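Long-range contact in L-iditol 2-dehydrogenase (Clostridium scindens, PDB 4OH1), which probably oxidises L-iditol and related polyols with NAD+, as a zinc-containing member of the alcohol dehydrogenase family: residues 115-120 with 301-306. Residues are numbered along the deposited sequence; the frame is centred on the assembly and turned at random.
With ZN (zinc ion), chain C.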
# COMPACT_ATOMS: atom_id res chain seq x y z
N GLY A 115 -14.04 7.13 -6.61
CA GLY A 115 -13.30 7.85 -5.59
C GLY A 115 -12.27 8.82 -6.16
O GLY A 115 -11.57 9.54 -5.39
N LYS A 116 -12.18 8.89 -7.49
CA LYS A 116 -11.12 9.67 -8.09
C LYS A 116 -11.69 11.02 -8.52
O LYS A 116 -11.75 11.36 -9.68
CB LYS A 116 -10.50 8.89 -9.23
CG LYS A 116 -10.05 7.48 -8.81
CD LYS A 116 -8.71 7.09 -9.43
CE LYS A 116 -8.56 5.59 -9.63
NZ LYS A 116 -9.42 5.23 -10.77
N VAL A 117 -12.15 11.79 -7.54
CA VAL A 117 -12.91 12.99 -7.83
C VAL A 117 -12.03 14.06 -8.49
O VAL A 117 -12.54 14.89 -9.21
CB VAL A 117 -13.62 13.56 -6.54
CG1 VAL A 117 -14.82 12.68 -6.08
CG2 VAL A 117 -12.64 13.75 -5.40
N ASN A 118 -10.72 14.05 -8.24
CA ASN A 118 -9.78 14.91 -8.95
C ASN A 118 -9.66 14.65 -10.44
O ASN A 118 -9.07 15.48 -11.15
CB ASN A 118 -8.40 14.81 -8.33
CG ASN A 118 -7.80 13.40 -8.44
OD1 ASN A 118 -8.45 12.39 -8.09
ND2 ASN A 118 -6.57 13.31 -8.99
N LEU A 119 -10.22 13.52 -10.91
CA LEU A 119 -10.33 13.18 -12.32
C LEU A 119 -11.78 13.30 -12.75
O LEU A 119 -12.16 12.72 -13.75
CB LEU A 119 -9.83 11.73 -12.62
CG LEU A 119 -8.47 11.35 -12.02
CD1 LEU A 119 -8.19 9.88 -12.25
CD2 LEU A 119 -7.37 12.25 -12.59
N CYS A 120 -12.59 14.03 -12.00
CA CYS A 120 -14.03 14.16 -12.35
C CYS A 120 -14.23 14.53 -13.83
O CYS A 120 -13.63 15.49 -14.31
CB CYS A 120 -14.77 15.21 -11.45
SG CYS A 120 -16.46 15.58 -12.06
N GLY A 301 -4.90 16.61 -6.45
CA GLY A 301 -5.09 15.97 -5.14
C GLY A 301 -6.60 15.65 -4.96
O GLY A 301 -7.48 16.25 -5.63
N ALA A 302 -6.90 14.71 -4.07
CA ALA A 302 -8.26 14.27 -3.78
C ALA A 302 -8.40 13.99 -2.32
O ALA A 302 -7.53 13.31 -1.76
CB ALA A 302 -8.56 12.97 -4.50
N TRP A 303 -9.51 14.43 -1.71
CA TRP A 303 -9.76 14.17 -0.31
C TRP A 303 -8.71 14.71 0.65
O TRP A 303 -8.50 14.13 1.68
CB TRP A 303 -9.88 12.67 -0.07
CG TRP A 303 -10.80 11.99 -1.07
CD1 TRP A 303 -10.47 10.94 -1.86
CD2 TRP A 303 -12.18 12.30 -1.36
NE1 TRP A 303 -11.55 10.58 -2.64
CE2 TRP A 303 -12.61 11.38 -2.34
CE3 TRP A 303 -13.10 13.25 -0.89
CZ2 TRP A 303 -13.91 11.41 -2.87
CZ3 TRP A 303 -14.38 13.28 -1.45
CH2 TRP A 303 -14.76 12.36 -2.41
N GLN A 304 -8.05 15.80 0.32
CA GLN A 304 -6.97 16.29 1.14
C GLN A 304 -7.32 17.43 2.06
O GLN A 304 -6.49 17.84 2.90
CB GLN A 304 -5.80 16.73 0.26
CG GLN A 304 -5.20 15.66 -0.63
CD GLN A 304 -4.32 14.67 0.14
OE1 GLN A 304 -4.45 14.49 1.32
NE2 GLN A 304 -3.48 14.02 -0.55
N PHE A 305 -8.50 17.99 1.90
CA PHE A 305 -8.81 19.25 2.61
C PHE A 305 -8.86 19.11 4.13
O PHE A 305 -8.22 19.88 4.85
CB PHE A 305 -10.06 19.91 1.98
CG PHE A 305 -9.71 20.94 0.88
CD1 PHE A 305 -9.34 20.55 -0.41
CD2 PHE A 305 -9.72 22.29 1.16
CE1 PHE A 305 -9.00 21.49 -1.39
CE2 PHE A 305 -9.37 23.23 0.18
CZ PHE A 305 -9.01 22.82 -1.08
N PRO A 306 -9.55 18.10 4.66
CA PRO A 306 -9.59 17.95 6.13
C PRO A 306 -8.18 17.74 6.71
O PRO A 306 -7.79 18.44 7.70
CB PRO A 306 -10.52 16.74 6.33
CG PRO A 306 -11.40 16.80 5.10
CD PRO A 306 -10.48 17.16 4.00
ZN ZN C . -17.72 13.53 -11.63
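Val-117 lies over one face of the Trp-303 indole, the two side chains crossing at about a right angle. Its CG2 sits 3.9 Å from the centroid of the six-membered ring, a CH-pi contact shifted toward the rim, while CG1 reaches CZ2 of Trp-303 at 3.6 Å. At the ring edge, Trp-303 NE1 donates a hydrogen bond of 2.9 Å to Gly-115 O. The acceptor is tilted 26° out of the indole plane, and the bond, bent to 142° at the hydrogen, meets an in-plane lone pair of the carbonyl. Gly-115, of positive phi, closes helix 110-113 in a Schellman motif; an inverse gamma turn at Lys-116 then leads into the 3-10 turn 117-118. This is the structural zinc loop of the zinc-containing alcohol dehydrogenases: Cys-120 SG binds the zinc ion together with Cys-106, Cys-109 and Cys-112, and Val-117 also packs near Cys-112. The contact therefore joins the zinc lobe, in the GroES-like part of the sequence, to the loop that follows strand 294-297 of the Rossmann-type sheet. Asn-118, buried like Val-117, is also closely packed: its CB approaches Gly-301 O at 3.2 Å, and its OD1 lies 3.6 Å from Ala-302 CB. The amide ND2 instead bonds to Ile-299 O, tying the turn to the chain just before Gly-301. The fit is looser where Ala-302 CB meets Val-117 CG2, at 4.3 Å, and Ala-302 is partly exposed, as are Gly-115, Gly-301 and Trp-303. Cys-112 of a second subunit packs on Trp-303, and Gln-292 of a third on Asn-118.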